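Leucyl aminopeptidase (Trypanosoma brucei brucei, PDB 5NTD) probably removes N-terminal amino acids, leucine among them, from peptides, as an M17 aminopeptidase that binds manganese and the inhibitor bestatin. Local coordinates at residues P393-D398 with T488-H493; F238-I243 with V270-T275. All blocks are in the same frame, centred on the assembly; numbering follows the deposited sequence.

Both contacts pair strands of one mixed sheet in the catalytic domain, yet they sit at different depths. Contact 1 joins two parallel strands in the buried middle of that sheet, and its C-terminal end points toward the manganese and bestatin site. Contact 2 pairs strand 239-244 in antiparallel fashion with strand 268-274, is only partly buried, and lies about 18 Å away, centre to centre. Backbone ladders hold both. The chemistry of the side chains follows their place: in contact 1 a buried carboxylate takes up two imidazoles, whereas in contact 2 the aspartates lie on a wetter face, with waters beside them, and apolar side chains, Phe238 among them, line the other.

Contact 1: P393-D398 with T488-H493; sequences PDVVID and TGAHIH
Asp398 reaches across to two histidines of the neighbouring strand and gives each a separate oxygen. Its OD1 accepts a hydrogen bond from His493 ND1 at 2.6 Å through the syn lone pair, lying almost in the imidazole plane. OD2 accepts from His491 NE2 at 2.8 Å, met nearly along the C-O axis and tilted 18° from that ring. The carboxylate is turned about a third of a right angle from either ring. Its CG stands between the backbone N and the carbonyl carbon (chi1 81°), which swings the oxygens over the partner strand, while both histidines have CG anti to N. Two bonds to different residues should fix the rotation of this buried carboxylate, and its charge would be expected to favour the N-H at the histidine nitrogens that face it. Beside this group, Val396 CG1 packs on His491 CD2 at 3.9 Å.

The other face is aliphatic. Ile492 CD1 lies 4.2 Å from Ile397 CG1 and also touches Val395 CG1, the two isoleucines running side by side. Helices 422-435 and 511-519 cover this face through Met428, Ala424, Leu514 and Tyr517.

Between the two faces runs the backbone ladder, in which Val396 N donates to Ala490 O and Ile492 N to Val396 O (2.8 Å, 174° at the hydrogen). Ala490 N to Asp394 O opens the ladder and Asp398 N to Ile492 O closes it. Asn420 binds the backbone of Gly489 and His491. The His493 side chain is about 10 Å from a bound bestatin, near the site but not touching the inhibitor. Paired in parallel with strand 283-291 as well, and covered by helices, strand 395-398 belongs to the parallel core of the alpha/beta catalytic domain of M17 aminopeptidases.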
ATOM      1  N   PRO G 393     -36.049 -30.206  -1.898  1.00 30.54           N
ATOM      2  CA  PRO G 393     -35.346 -30.719  -0.745  1.00 28.97           C
ATOM      3  C   PRO G 393     -35.897 -30.203   0.552  1.00 28.76           C
ATOM      4  O   PRO G 393     -36.486 -29.139   0.608  1.00 28.82           O
ATOM      5  CB  PRO G 393     -33.932 -30.189  -0.944  1.00 31.11           C
ATOM      6  CG  PRO G 393     -34.109 -28.938  -1.713  1.00 30.83           C
ATOM      7  CD  PRO G 393     -35.220 -29.252  -2.657  1.00 30.81           C
ATOM      8  N   ASP G 394     -35.694 -31.001   1.588  1.00 28.02           N
ATOM      9  CA  ASP G 394     -36.030 -30.619   2.952  1.00 28.10           C
ATOM     10  C   ASP G 394     -34.940 -29.731   3.514  1.00 28.47           C
ATOM     11  O   ASP G 394     -35.187 -28.914   4.395  1.00 28.78           O
ATOM     12  CB  ASP G 394     -36.164 -31.850   3.865  1.00 28.13           C
ATOM     13  CG  ASP G 394     -37.257 -32.816   3.391  1.00 28.26           C
ATOM     14  OD1 ASP G 394     -38.384 -32.347   3.099  1.00 27.78           O
ATOM     15  OD2 ASP G 394     -36.948 -34.030   3.279  1.00 28.14           O
ATOM     16  N   VAL G 395     -33.733 -29.998   3.062  1.00 27.59           N
ATOM     17  CA  VAL G 395     -32.542 -29.344   3.572  1.00 27.38           C
ATOM     18  C   VAL G 395     -31.646 -29.027   2.404  1.00 27.05           C
ATOM     19  O   VAL G 395     -31.408 -29.868   1.553  1.00 26.12           O
ATOM     20  CB  VAL G 395     -31.747 -30.231   4.548  1.00 28.04           C
ATOM     21  CG1 VAL G 395     -30.508 -29.507   5.044  1.00 28.43           C
ATOM     22  CG2 VAL G 395     -32.605 -30.632   5.733  1.00 27.52           C
ATOM     23  N   VAL G 396     -31.131 -27.805   2.396  1.00 26.69           N
ATOM     24  CA  VAL G 396     -30.109 -27.388   1.421  1.00 26.48           C
ATOM     25  C   VAL G 396     -28.822 -27.107   2.180  1.00 27.47           C
ATOM     26  O   VAL G 396     -28.820 -26.355   3.151  1.00 26.27           O
ATOM     27  CB  VAL G 396     -30.483 -26.137   0.653  1.00 26.76           C
ATOM     28  CG1 VAL G 396     -29.332 -25.677  -0.236  1.00 27.78           C
ATOM     29  CG2 VAL G 396     -31.689 -26.391  -0.201  1.00 27.98           C
ATOM     30  N   ILE G 397     -27.746 -27.752   1.737  1.00 27.31           N
ATOM     31  CA  ILE G 397     -26.429 -27.530   2.313  1.00 26.73           C
ATOM     32  C   ILE G 397     -25.532 -27.017   1.224  1.00 27.69           C
ATOM     33  O   ILE G 397     -25.306 -27.703   0.213  1.00 28.01           O
ATOM     34  CB  ILE G 397     -25.790 -28.798   2.887  1.00 27.04           C
ATOM     35  CG1 ILE G 397     -26.694 -29.441   3.928  1.00 26.85           C
ATOM     36  CG2 ILE G 397     -24.429 -28.485   3.515  1.00 26.58           C
ATOM     37  CD1 ILE G 397     -26.206 -30.803   4.382  1.00 26.77           C
ATOM     38  N   ASP G 398     -25.039 -25.805   1.399  1.00 27.18           N
ATOM     39  CA  ASP G 398     -24.014 -25.318   0.466  1.00 27.75           C
ATOM     40  C   ASP G 398     -22.680 -25.266   1.212  1.00 27.44           C
ATOM     41  O   ASP G 398     -22.634 -24.938   2.394  1.00 27.43           O
ATOM     42  CB  ASP G 398     -24.399 -23.995  -0.192  1.00 28.58           C
ATOM     43  CG  ASP G 398     -24.132 -22.792   0.691  1.00 28.60           C
ATOM     44  OD1 ASP G 398     -22.946 -22.461   0.866  1.00 28.42           O
ATOM     45  OD2 ASP G 398     -25.111 -22.255   1.240  1.00 27.95           O
ATOM     46  N   THR G 488     -39.051 -24.203   1.650  1.00 34.16           N
ATOM     47  CA  THR G 488     -39.401 -23.735   2.999  1.00 33.87           C
ATOM     48  C   THR G 488     -38.652 -24.488   4.116  1.00 33.04           C
ATOM     49  O   THR G 488     -39.026 -24.443   5.283  1.00 32.33           O
ATOM     50  CB  THR G 488     -40.905 -23.906   3.253  1.00 34.32           C
ATOM     51  OG1 THR G 488     -41.201 -25.298   3.187  1.00 35.21           O
ATOM     52  CG2 THR G 488     -41.735 -23.146   2.218  1.00 34.03           C
ATOM     53  N   GLY G 489     -37.576 -25.166   3.742  1.00 31.88           N
ATOM     54  CA  GLY G 489     -36.834 -26.023   4.685  1.00 29.69           C
ATOM     55  C   GLY G 489     -35.639 -25.359   5.309  1.00 31.41           C
ATOM     56  O   GLY G 489     -35.502 -24.139   5.323  1.00 33.24           O
ATOM     57  N   ALA G 490     -34.716 -26.185   5.764  1.00 31.62           N
ATOM     58  CA  ALA G 490     -33.528 -25.719   6.458  1.00 30.05           C
ATOM     59  C   ALA G 490     -32.426 -25.461   5.454  1.00 30.70           C
ATOM     60  O   ALA G 490     -32.179 -26.243   4.557  1.00 30.65           O
ATOM     61  CB  ALA G 490     -33.078 -26.728   7.499  1.00 29.49           C
ATOM     62  N   HIS G 491     -31.740 -24.354   5.642  1.00 30.81           N
ATOM     63  CA  HIS G 491     -30.584 -24.015   4.787  1.00 30.39           C
ATOM     64  C   HIS G 491     -29.324 -23.851   5.631  1.00 29.35           C
ATOM     65  O   HIS G 491     -29.289 -23.043   6.545  1.00 29.13           O
ATOM     66  CB  HIS G 491     -30.826 -22.745   4.003  1.00 31.19           C
ATOM     67  CG  HIS G 491     -29.624 -22.288   3.251  1.00 33.26           C
ATOM     68  ND1 HIS G 491     -29.159 -21.003   3.301  1.00 32.75           N
ATOM     69  CD2 HIS G 491     -28.762 -22.969   2.454  1.00 35.73           C
ATOM     70  CE1 HIS G 491     -28.063 -20.908   2.571  1.00 33.84           C
ATOM     71  NE2 HIS G 491     -27.793 -22.087   2.055  1.00 33.45           N
ATOM     72  N   ILE G 492     -28.335 -24.668   5.323  1.00 27.10           N
ATOM     73  CA  ILE G 492     -27.071 -24.670   6.018  1.00 26.46           C
ATOM     74  C   ILE G 492     -25.963 -24.208   5.070  1.00 26.23           C
ATOM     75  O   ILE G 492     -25.642 -24.893   4.114  1.00 26.15           O
ATOM     76  CB  ILE G 492     -26.680 -26.061   6.526  1.00 26.30           C
ATOM     77  CG1 ILE G 492     -27.774 -26.626   7.456  1.00 27.01           C
ATOM     78  CG2 ILE G 492     -25.351 -25.989   7.288  1.00 26.28           C
ATOM     79  CD1 ILE G 492     -27.606 -28.095   7.784  1.00 27.13           C
ATOM     80  N   HIS G 493     -25.412 -23.032   5.360  1.00 25.62           N
ATOM     81  CA  HIS G 493     -24.295 -22.501   4.605  1.00 25.13           C
ATOM     82  C   HIS G 493     -23.014 -22.762   5.382  1.00 24.74           C
ATOM     83  O   HIS G 493     -22.875 -22.349   6.515  1.00 25.91           O
ATOM     84  CB  HIS G 493     -24.480 -21.017   4.333  1.00 25.95           C
ATOM     85  CG  HIS G 493     -23.230 -20.335   3.854  1.00 26.82           C
ATOM     86  ND1 HIS G 493     -22.590 -20.685   2.688  1.00 26.65           N
ATOM     87  CD2 HIS G 493     -22.475 -19.367   4.416  1.00 27.34           C
ATOM     88  CE1 HIS G 493     -21.500 -19.961   2.546  1.00 26.90           C
ATOM     89  NE2 HIS G 493     -21.419 -19.139   3.575  1.00 27.42           N
TER

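Contact 2: F238-I243 with V270-T275; sequences FDVDVI and VTLLYT
Phe238 lays its ring obliquely against Leu272, and Phe238 CE1 lies 4.0 Å from both Leu272 CD1 and Leu272 CD2. The ring is turned toward Leu272 because CG sits between the backbone N and the carbonyl carbon (chi1 59°). The backbone pairing itself, with the CB bond directed at the other strand, sets Phe238 CB 3.2 Å from Leu273 O. Phe323 meets the same ring edge-to-face, and Tyr232 and Ala233 of helix 222-236 also touch the Phe238 side chain.

Next along this face, Val240 stands alongside Leu272 and Val270. Its CG2, anti to the backbone N, approaches Leu272 CD2 to 3.6 Å and reaches Val270 CG1 as well. Val242 CG2 and Val270 CG2 extend the apolar row. Helix 222-236 packs on Phe238, Val240 and Val270, and helix 314-328 on Phe238 and Leu272.

The strands run antiparallel, with Asp239 opposite Leu273 and Asp241 opposite Thr271 as hydrogen-bonded pairs. The second pair is the tighter: Asp241 N to Thr271 O and the return bond from Thr271 N to Asp241 O each measure 2.7 Å. At the first, Leu273 N approaches Asp239 O tilted 34° out of the carbonyl plane. Val240 and Leu272 form the non-hydrogen-bonded pair between them.

On the face of Asp239, Asp241, Thr271 and Leu273 the chemistry changes. One water accepts a hydrogen bond from Thr271 OG1 at 2.6 Å and donates to Asp241 OD2 at 3.0 Å; Thr271 OG1 is also bonded to Thr338 of strand 334-344. A second water makes weak links to Asp239 and Thr275. The contact therefore has two characters, an apolar side packed against helices and a mixed side where Asp241 and Thr271 share a water.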
ATOM      1  N   PHE G 238     -25.211 -43.660 -10.584  1.00 32.50           N
ATOM      2  CA  PHE G 238     -26.081 -42.507 -10.248  1.00 31.54           C
ATOM      3  C   PHE G 238     -26.220 -41.590 -11.441  1.00 31.15           C
ATOM      4  O   PHE G 238     -25.497 -41.693 -12.418  1.00 33.19           O
ATOM      5  CB  PHE G 238     -25.632 -41.774  -8.976  1.00 32.25           C
ATOM      6  CG  PHE G 238     -24.221 -41.223  -9.035  1.00 32.87           C
ATOM      7  CD1 PHE G 238     -23.947 -40.040  -9.740  1.00 33.09           C
ATOM      8  CD2 PHE G 238     -23.169 -41.885  -8.398  1.00 31.12           C
ATOM      9  CE1 PHE G 238     -22.653 -39.545  -9.818  1.00 30.97           C
ATOM     10  CE2 PHE G 238     -21.877 -41.387  -8.481  1.00 30.31           C
ATOM     11  CZ  PHE G 238     -21.626 -40.216  -9.172  1.00 31.09           C
ATOM     12  N   ASP G 239     -27.175 -40.684 -11.350  1.00 32.40           N
ATOM     13  CA  ASP G 239     -27.520 -39.793 -12.483  1.00 34.41           C
ATOM     14  C   ASP G 239     -26.644 -38.533 -12.490  1.00 33.83           C
ATOM     15  O   ASP G 239     -26.246 -38.030 -11.452  1.00 32.24           O
ATOM     16  CB  ASP G 239     -29.008 -39.419 -12.486  1.00 36.18           C
ATOM     17  CG  ASP G 239     -29.903 -40.613 -12.853  1.00 39.73           C
ATOM     18  OD1 ASP G 239     -29.531 -41.403 -13.763  1.00 41.41           O
ATOM     19  OD2 ASP G 239     -30.997 -40.731 -12.270  1.00 41.41           O
ATOM     20  N   VAL G 240     -26.346 -38.052 -13.685  1.00 33.16           N
ATOM     21  CA  VAL G 240     -25.531 -36.846 -13.849  1.00 32.73           C
ATOM     22  C   VAL G 240     -26.155 -35.961 -14.919  1.00 33.22           C
ATOM     23  O   VAL G 240     -26.488 -36.415 -16.009  1.00 33.71           O
ATOM     24  CB  VAL G 240     -24.059 -37.167 -14.125  1.00 32.87           C
ATOM     25  CG1 VAL G 240     -23.905 -38.103 -15.333  1.00 33.82           C
ATOM     26  CG2 VAL G 240     -23.256 -35.888 -14.364  1.00 32.82           C
ATOM     27  N   ASP G 241     -26.336 -34.704 -14.554  1.00 32.68           N
ATOM     28  CA  ASP G 241     -26.865 -33.666 -15.461  1.00 34.11           C
ATOM     29  C   ASP G 241     -25.809 -32.531 -15.559  1.00 35.39           C
ATOM     30  O   ASP G 241     -25.353 -32.031 -14.546  1.00 34.92           O
ATOM     31  CB  ASP G 241     -28.175 -33.100 -14.928  1.00 34.51           C
ATOM     32  CG  ASP G 241     -28.694 -31.918 -15.747  1.00 36.04           C
ATOM     33  OD1 ASP G 241     -28.823 -32.081 -16.982  1.00 35.98           O
ATOM     34  OD2 ASP G 241     -29.025 -30.842 -15.158  1.00 35.43           O
ATOM     35  N   VAL G 242     -25.475 -32.147 -16.766  1.00 33.41           N
ATOM     36  CA  VAL G 242     -24.482 -31.131 -17.016  1.00 33.08           C
ATOM     37  C   VAL G 242     -25.067 -30.014 -17.850  1.00 33.88           C
ATOM     38  O   VAL G 242     -25.511 -30.233 -18.970  1.00 35.98           O
ATOM     39  CB  VAL G 242     -23.269 -31.682 -17.780  1.00 33.31           C
ATOM     40  CG1 VAL G 242     -22.251 -30.581 -18.057  1.00 34.18           C
ATOM     41  CG2 VAL G 242     -22.600 -32.795 -16.993  1.00 32.44           C
ATOM     42  N   ILE G 243     -25.018 -28.800 -17.325  1.00 33.13           N
ATOM     43  CA  ILE G 243     -25.340 -27.619 -18.115  1.00 32.10           C
ATOM     44  C   ILE G 243     -24.037 -26.886 -18.362  1.00 33.45           C
ATOM     45  O   ILE G 243     -23.398 -26.392 -17.430  1.00 34.32           O
ATOM     46  CB  ILE G 243     -26.354 -26.717 -17.430  1.00 31.66           C
ATOM     47  CG1 ILE G 243     -27.500 -27.569 -16.904  1.00 31.05           C
ATOM     48  CG2 ILE G 243     -26.870 -25.675 -18.409  1.00 32.01           C
ATOM     49  CD1 ILE G 243     -28.518 -26.790 -16.120  1.00 31.28           C
ATOM     50  N   VAL G 270     -23.093 -28.857 -12.747  1.00 28.25           N
ATOM     51  CA  VAL G 270     -23.138 -30.304 -12.744  1.00 28.49           C
ATOM     52  C   VAL G 270     -23.977 -30.814 -11.570  1.00 30.33           C
ATOM     53  O   VAL G 270     -23.613 -30.616 -10.412  1.00 30.31           O
ATOM     54  CB  VAL G 270     -21.752 -30.901 -12.650  1.00 27.63           C
ATOM     55  CG1 VAL G 270     -21.805 -32.419 -12.653  1.00 27.93           C
ATOM     56  CG2 VAL G 270     -20.892 -30.428 -13.796  1.00 27.27           C
ATOM     57  N   THR G 271     -25.081 -31.483 -11.872  1.00 29.77           N
ATOM     58  CA  THR G 271     -25.940 -32.011 -10.830  1.00 30.97           C
ATOM     59  C   THR G 271     -25.962 -33.535 -10.856  1.00 32.68           C
ATOM     60  O   THR G 271     -26.218 -34.158 -11.880  1.00 33.53           O
ATOM     61  CB  THR G 271     -27.369 -31.451 -10.907  1.00 31.59           C
ATOM     62  OG1 THR G 271     -27.346 -30.016 -10.741  1.00 31.02           O
ATOM     63  CG2 THR G 271     -28.238 -32.029  -9.810  1.00 32.27           C
ATOM     64  N   LEU G 272     -25.717 -34.109  -9.694  1.00 32.20           N
ATOM     65  CA  LEU G 272     -25.700 -35.547  -9.485  1.00 32.03           C
ATOM     66  C   LEU G 272     -26.896 -35.943  -8.608  1.00 33.22           C
ATOM     67  O   LEU G 272     -27.246 -35.208  -7.684  1.00 32.17           O
ATOM     68  CB  LEU G 272     -24.412 -36.012  -8.810  1.00 31.66           C
ATOM     69  CG  LEU G 272     -23.147 -35.348  -9.338  1.00 31.50           C
ATOM     70  CD1 LEU G 272     -21.939 -35.835  -8.552  1.00 32.75           C
ATOM     71  CD2 LEU G 272     -22.957 -35.649 -10.803  1.00 30.85           C
ATOM     72  N   LEU G 273     -27.514 -37.089  -8.927  1.00 33.46           N
ATOM     73  CA  LEU G 273     -28.693 -37.587  -8.176  1.00 33.18           C
ATOM     74  C   LEU G 273     -28.504 -38.968  -7.668  1.00 31.68           C
ATOM     75  O   LEU G 273     -28.100 -39.860  -8.375  1.00 30.62           O
ATOM     76  CB  LEU G 273     -29.942 -37.579  -9.014  1.00 35.71           C
ATOM     77  CG  LEU G 273     -30.439 -36.204  -9.440  1.00 39.73           C
ATOM     78  CD1 LEU G 273     -31.496 -36.359 -10.543  1.00 39.47           C
ATOM     79  CD2 LEU G 273     -31.026 -35.452  -8.239  1.00 40.48           C
ATOM     80  N   TYR G 274     -28.855 -39.126  -6.412  1.00 32.23           N
ATOM     81  CA  TYR G 274     -28.897 -40.430  -5.778  1.00 33.67           C
ATOM     82  C   TYR G 274     -30.200 -40.562  -5.007  1.00 36.68           C
ATOM     83  O   TYR G 274     -30.535 -39.740  -4.140  1.00 36.35           O
ATOM     84  CB  TYR G 274     -27.712 -40.602  -4.832  1.00 34.44           C
ATOM     85  CG  TYR G 274     -27.868 -41.698  -3.805  1.00 32.46           C
ATOM     86  CD1 TYR G 274     -27.822 -43.045  -4.174  1.00 31.52           C
ATOM     87  CD2 TYR G 274     -28.015 -41.384  -2.453  1.00 31.79           C
ATOM     88  CE1 TYR G 274     -27.931 -44.038  -3.224  1.00 31.45           C
ATOM     89  CE2 TYR G 274     -28.130 -42.369  -1.487  1.00 30.80           C
ATOM     90  CZ  TYR G 274     -28.083 -43.689  -1.877  1.00 32.32           C
ATOM     91  OH  TYR G 274     -28.200 -44.655  -0.910  1.00 33.70           O
ATOM     92  N   THR G 275     -30.937 -41.611  -5.337  1.00 40.17           N
ATOM     93  CA  THR G 275     -32.163 -41.967  -4.595  1.00 39.99           C
ATOM     94  C   THR G 275     -31.968 -43.354  -4.038  1.00 37.39           C
ATOM     95  O   THR G 275     -31.780 -44.291  -4.800  1.00 39.40           O
ATOM     96  CB  THR G 275     -33.391 -41.915  -5.514  1.00 41.72           C
ATOM     97  OG1 THR G 275     -33.465 -40.604  -6.087  1.00 39.97           O
ATOM     98  CG2 THR G 275     -34.694 -42.178  -4.730  1.00 41.61           C
TER
HETATM   99  O   HOH W   1     -31.976 -41.004  -9.072  1.00 52.71           O
HETATM  100  O   HOH W   2     -27.280 -29.373 -13.208  1.00 29.79           O